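Local coordinates for aminopeptidase P; XAA-pro aminopeptidase (PDB 3IL0), which probably acts as a metal-dependent aminopeptidase of the M24B family, the deposited chain being its creatinase/prolidase-type N-terminal domain, at residues V16-Q28 with L91-Y104. Sequence-based numbering, arbitrary orientation.
Sequences VQSGLDALLVTGQ and LETIGFDNQVSFAY
With chi1 at -63°, CG of D21 stands anti to its own carbonyl carbon, and the carboxylate reaches the start of strand 93-97; T93 answers with OG1 between its backbone N and carbonyl carbon (chi1 73°), beside the turn out of helix 7-18. There OG1 of T93 donates to O of G19 over 3.0 Å, on an in-plane lone pair, while N of D21 is divided between O of T93 at 2.9 Å and OG1 of T93 at 3.3 Å; a hydroxyl can donate and accept at once. G19 closes a Schellman motif with a positive phi that by itself calls for glycine, having no CB to jam against O of S18. OD2 of D21 takes two amides on its anti side, N of E92 at 2.8 Å and N of T93 at 3.1 Å, from opposite faces of the carboxylate plane; this grip should limit its rotation. NZ of K48 bonds to O of L20 and makes a long, weak ion pair with OD1 of D21.

Strands 22-25 and 93-97 run parallel as neighbours within the mixed sheet of the domain, 29° apart in direction. N of G95 donates to O of A22 at 2.7 Å, and O of G95 accepts from N of L24. CD2 of L20 lies 3.5 Å from CA of G95 and CD1 of L23 3.3 Å from its C, a fit that suits a residue with no side chain. On the sheet face of A22 and I94, short A22 suits a place where its CB meets CD1 of L91 and F45 also touches it. A water bridges O of L24 and N of D97. L24 packs on helix 78-88, its CD2 at the edge of the Y104 ring, and CG2 of T26 approaches OH of Y104.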
loop_
_atom_site.group_PDB
_atom_site.type_symbol
_atom_site.label_atom_id
_atom_site.label_comp_id
_atom_site.label_asym_id
_atom_site.label_seq_id
_atom_site.Cartn_x
_atom_site.Cartn_y
_atom_site.Cartn_z
ATOM N N VAL A 16 -12.936 -4.490 -3.142
ATOM C CA VAL A 16 -14.059 -4.953 -3.991
ATOM C C VAL A 16 -15.132 -3.839 -4.104
ATOM O O VAL A 16 -15.512 -3.423 -5.203
ATOM C CB VAL A 16 -14.665 -6.262 -3.441
ATOM C CG1 VAL A 16 -15.989 -6.585 -4.147
ATOM C CG2 VAL A 16 -13.642 -7.372 -3.564
ATOM N N GLN A 17 -15.580 -3.323 -2.968
ATOM C CA GLN A 17 -16.624 -2.303 -2.970
ATOM C C GLN A 17 -16.185 -1.039 -3.756
ATOM O O GLN A 17 -16.970 -0.407 -4.451
ATOM C CB GLN A 17 -17.034 -1.993 -1.515
ATOM C CG GLN A 17 -17.451 -0.559 -1.246
ATOM C CD GLN A 17 -18.697 -0.050 -2.039
ATOM O OE1 GLN A 17 -19.848 -0.531 -1.847
ATOM N NE2 GLN A 17 -18.476 0.990 -2.882
ATOM N N SER A 18 -14.911 -0.705 -3.680
ATOM C CA SER A 18 -14.427 0.503 -4.279
ATOM C C SER A 18 -14.006 0.363 -5.774
ATOM O O SER A 18 -13.732 1.346 -6.441
ATOM C CB SER A 18 -13.266 0.989 -3.428
ATOM O OG SER A 18 -12.134 0.168 -3.751
ATOM N N GLY A 19 -13.954 -0.841 -6.312
ATOM C CA GLY A 19 -13.502 -1.014 -7.690
ATOM C C GLY A 19 -12.001 -0.876 -7.931
ATOM O O GLY A 19 -11.585 -0.648 -9.031
ATOM N N LEU A 20 -11.194 -1.069 -6.893
ATOM C CA LEU A 20 -9.746 -0.928 -6.976
ATOM C C LEU A 20 -9.077 -2.302 -7.056
ATOM O O LEU A 20 -9.452 -3.211 -6.334
ATOM C CB LEU A 20 -9.246 -0.233 -5.708
ATOM C CG LEU A 20 -9.637 1.247 -5.439
ATOM C CD1 LEU A 20 -9.111 1.619 -4.026
ATOM C CD2 LEU A 20 -9.112 2.193 -6.512
ATOM N N ASP A 21 -8.095 -2.455 -7.942
ATOM C CA ASP A 21 -7.199 -3.632 -7.890
ATOM C C ASP A 21 -6.142 -3.530 -6.799
ATOM O O ASP A 21 -5.549 -4.559 -6.376
ATOM C CB ASP A 21 -6.482 -3.767 -9.205
ATOM C CG ASP A 21 -7.439 -4.012 -10.338
ATOM O OD1 ASP A 21 -8.403 -4.760 -10.090
ATOM O OD2 ASP A 21 -7.308 -3.402 -11.413
ATOM N N ALA A 22 -5.869 -2.293 -6.367
ATOM C CA ALA A 22 -4.814 -2.016 -5.396
ATOM C C ALA A 22 -4.996 -0.639 -4.710
ATOM O O ALA A 22 -5.677 0.232 -5.212
ATOM C CB ALA A 22 -3.457 -2.081 -6.142
ATOM N N LEU A 23 -4.369 -0.488 -3.560
ATOM C CA LEU A 23 -4.269 0.758 -2.868
ATOM C C LEU A 23 -2.848 0.941 -2.396
ATOM O O LEU A 23 -2.250 0.060 -1.752
ATOM C CB LEU A 23 -5.220 0.827 -1.683
ATOM C CG LEU A 23 -5.387 2.223 -1.051
ATOM C CD1 LEU A 23 -6.069 3.255 -2.004
ATOM C CD2 LEU A 23 -6.108 2.079 0.250
ATOM N N LEU A 24 -2.289 2.077 -2.756
ATOM C CA LEU A 24 -1.042 2.488 -2.235
ATOM C C LEU A 24 -1.365 3.199 -0.892
ATOM O O LEU A 24 -2.177 4.111 -0.857
ATOM C CB LEU A 24 -0.435 3.443 -3.243
ATOM C CG LEU A 24 0.851 4.142 -2.838
ATOM C CD1 LEU A 24 1.952 3.115 -3.005
ATOM C CD2 LEU A 24 1.146 5.426 -3.661
ATOM N N VAL A 25 -0.684 2.792 0.176
ATOM C CA VAL A 25 -0.831 3.340 1.516
ATOM C C VAL A 25 0.514 3.931 1.962
ATOM O O VAL A 25 1.489 3.220 2.101
ATOM C CB VAL A 25 -1.286 2.232 2.520
ATOM C CG1 VAL A 25 -1.436 2.792 3.899
ATOM C CG2 VAL A 25 -2.587 1.573 2.017
ATOM N N THR A 26 0.540 5.249 2.105
ATOM C CA THR A 26 1.652 6.040 2.602
ATOM C C THR A 26 1.080 6.650 3.893
ATOM O O THR A 26 -0.168 6.703 4.093
ATOM C CB THR A 26 1.987 7.149 1.594
ATOM O OG1 THR A 26 0.755 7.766 1.144
ATOM C CG2 THR A 26 2.631 6.562 0.355
ATOM N N GLY A 27 1.949 7.080 4.797
ATOM C CA GLY A 27 1.481 7.621 6.098
ATOM C C GLY A 27 1.771 6.595 7.159
ATOM O O GLY A 27 1.241 5.487 7.090
ATOM N N GLN A 28 2.602 6.958 8.150
ATOM C CA GLN A 28 3.069 5.992 9.174
ATOM C C GLN A 28 1.927 5.460 9.983
ATOM O O GLN A 28 1.907 4.278 10.338
ATOM C CB GLN A 28 4.171 6.573 10.085
ATOM C CG GLN A 28 3.759 7.575 11.144
ATOM C CD GLN A 28 4.963 8.277 11.763
ATOM O OE1 GLN A 28 5.223 8.163 12.960
ATOM N NE2 GLN A 28 5.701 9.009 10.941
ATOM N N LEU A 91 -2.664 -5.489 -13.212
ATOM C CA LEU A 91 -3.700 -4.759 -12.465
ATOM C C LEU A 91 -4.016 -3.500 -13.271
ATOM O O LEU A 91 -3.198 -3.056 -14.029
ATOM C CB LEU A 91 -3.233 -4.452 -11.044
ATOM C CG LEU A 91 -2.840 -5.670 -10.201
ATOM C CD1 LEU A 91 -2.527 -5.279 -8.764
ATOM C CD2 LEU A 91 -3.946 -6.717 -10.195
ATOM N N GLU A 92 -5.205 -2.928 -13.129
ATOM C CA GLU A 92 -5.527 -1.734 -13.882
ATOM C C GLU A 92 -5.722 -0.429 -13.070
ATOM O O GLU A 92 -5.267 0.633 -13.465
ATOM C CB GLU A 92 -6.782 -2.016 -14.675
ATOM C CG GLU A 92 -7.319 -0.806 -15.388
ATOM C CD GLU A 92 -6.254 -0.093 -16.211
ATOM O OE1 GLU A 92 -5.331 -0.794 -16.709
ATOM O OE2 GLU A 92 -6.339 1.155 -16.372
ATOM N N THR A 93 -6.449 -0.515 -11.970
ATOM C CA THR A 93 -6.829 0.619 -11.215
ATOM C C THR A 93 -6.157 0.573 -9.836
ATOM O O THR A 93 -6.430 -0.291 -8.958
ATOM C CB THR A 93 -8.367 0.707 -11.157
ATOM O OG1 THR A 93 -8.862 -0.297 -10.285
ATOM C CG2 THR A 93 -8.974 0.455 -12.519
ATOM N N ILE A 94 -5.279 1.557 -9.657
ATOM C CA ILE A 94 -4.487 1.749 -8.446
ATOM C C ILE A 94 -5.113 2.940 -7.678
ATOM O O ILE A 94 -5.236 4.056 -8.185
ATOM C CB ILE A 94 -3.001 1.952 -8.834
ATOM C CG1 ILE A 94 -2.551 0.802 -9.748
ATOM C CG2 ILE A 94 -2.093 1.993 -7.628
ATOM C CD1 ILE A 94 -1.113 0.997 -10.312
ATOM N N GLY A 95 -5.618 2.661 -6.492
ATOM C CA GLY A 95 -6.109 3.701 -5.637
ATOM C C GLY A 95 -4.976 4.397 -4.925
ATOM O O GLY A 95 -3.947 3.802 -4.632
ATOM N N PHE A 96 -5.147 5.672 -4.631
ATOM C CA PHE A 96 -4.170 6.384 -3.743
ATOM C C PHE A 96 -4.946 7.375 -2.888
ATOM O O PHE A 96 -6.034 7.739 -3.236
ATOM C CB PHE A 96 -3.099 7.107 -4.546
ATOM C CG PHE A 96 -3.660 8.245 -5.411
ATOM C CD1 PHE A 96 -3.637 9.517 -4.944
ATOM C CD2 PHE A 96 -4.207 7.986 -6.689
ATOM C CE1 PHE A 96 -4.198 10.575 -5.692
ATOM C CE2 PHE A 96 -4.757 8.971 -7.427
ATOM C CZ PHE A 96 -4.739 10.312 -6.942
ATOM N N ASP A 97 -4.369 7.788 -1.778
ATOM C CA ASP A 97 -4.998 8.726 -0.878
ATOM C C ASP A 97 -4.924 10.183 -1.377
ATOM O O ASP A 97 -3.882 10.686 -1.790
ATOM C CB ASP A 97 -4.339 8.531 0.471
ATOM C CG ASP A 97 -4.797 9.488 1.513
ATOM O OD1 ASP A 97 -5.840 10.202 1.416
ATOM O OD2 ASP A 97 -3.983 9.585 2.429
ATOM N N ASN A 98 -6.073 10.827 -1.390
ATOM C CA ASN A 98 -6.198 12.131 -2.029
ATOM C C ASN A 98 -5.616 13.272 -1.220
ATOM O O ASN A 98 -5.578 14.382 -1.677
ATOM C CB ASN A 98 -7.617 12.411 -2.503
ATOM C CG ASN A 98 -8.572 12.688 -1.381
ATOM O OD1 ASN A 98 -8.193 12.716 -0.186
ATOM N ND2 ASN A 98 -9.838 12.980 -1.754
ATOM N N GLN A 99 -5.118 12.951 -0.042
ATOM C CA GLN A 99 -4.377 13.883 0.743
ATOM C C GLN A 99 -2.895 13.837 0.365
ATOM O O GLN A 99 -2.119 14.609 0.911
ATOM C CB GLN A 99 -4.564 13.572 2.237
ATOM C CG GLN A 99 -6.022 13.700 2.688
ATOM C CD GLN A 99 -6.619 15.089 2.403
ATOM O OE1 GLN A 99 -7.741 15.205 1.898
ATOM N NE2 GLN A 99 -5.867 16.145 2.720
ATOM N N VAL A 100 -2.458 12.987 -0.560
ATOM C CA VAL A 100 -1.110 13.265 -1.100
ATOM C C VAL A 100 -1.052 14.669 -1.769
ATOM O O VAL A 100 -2.068 15.207 -2.144
ATOM C CB VAL A 100 -0.591 12.189 -2.013
ATOM C CG1 VAL A 100 -0.580 10.825 -1.214
ATOM C CG2 VAL A 100 -1.424 12.080 -3.283
ATOM N N SER A 101 0.162 15.218 -1.878
ATOM C CA SER A 101 0.389 16.468 -2.523
ATOM C C SER A 101 0.232 16.225 -4.038
ATOM O O SER A 101 0.374 15.093 -4.535
ATOM C CB SER A 101 1.778 16.981 -2.244
ATOM O OG SER A 101 2.690 16.197 -2.954
ATOM N N PHE A 102 -0.055 17.318 -4.746
ATOM C CA PHE A 102 -0.202 17.264 -6.166
ATOM C C PHE A 102 1.153 16.926 -6.822
ATOM O O PHE A 102 1.197 16.162 -7.760
ATOM C CB PHE A 102 -0.778 18.598 -6.682
ATOM C CG PHE A 102 -0.971 18.616 -8.166
ATOM C CD1 PHE A 102 -2.078 17.979 -8.738
ATOM C CD2 PHE A 102 0.029 19.126 -9.009
ATOM C CE1 PHE A 102 -2.221 17.922 -10.114
ATOM C CE2 PHE A 102 -0.111 19.071 -10.418
ATOM C CZ PHE A 102 -1.244 18.498 -10.970
ATOM N N ALA A 103 2.256 17.452 -6.288
ATOM C CA ALA A 103 3.591 17.031 -6.759
ATOM C C ALA A 103 3.776 15.496 -6.651
ATOM O O ALA A 103 4.180 14.821 -7.594
ATOM C CB ALA A 103 4.664 17.764 -5.962
ATOM N N TYR A 104 3.390 14.925 -5.520
ATOM C CA TYR A 104 3.491 13.483 -5.368
ATOM C C TYR A 104 2.597 12.774 -6.373
ATOM O O TYR A 104 2.975 11.801 -6.988
ATOM C CB TYR A 104 3.138 13.098 -3.921
ATOM C CG TYR A 104 3.274 11.632 -3.650
ATOM C CD1 TYR A 104 4.499 11.106 -3.297
ATOM C CD2 TYR A 104 2.195 10.770 -3.777
ATOM C CE1 TYR A 104 4.675 9.731 -3.079
ATOM C CE2 TYR A 104 2.338 9.377 -3.540
ATOM C CZ TYR A 104 3.584 8.880 -3.171
ATOM O OH TYR A 104 3.790 7.551 -2.961
HETATM O O HOH W 1 -1.863 6.877 -1.253
#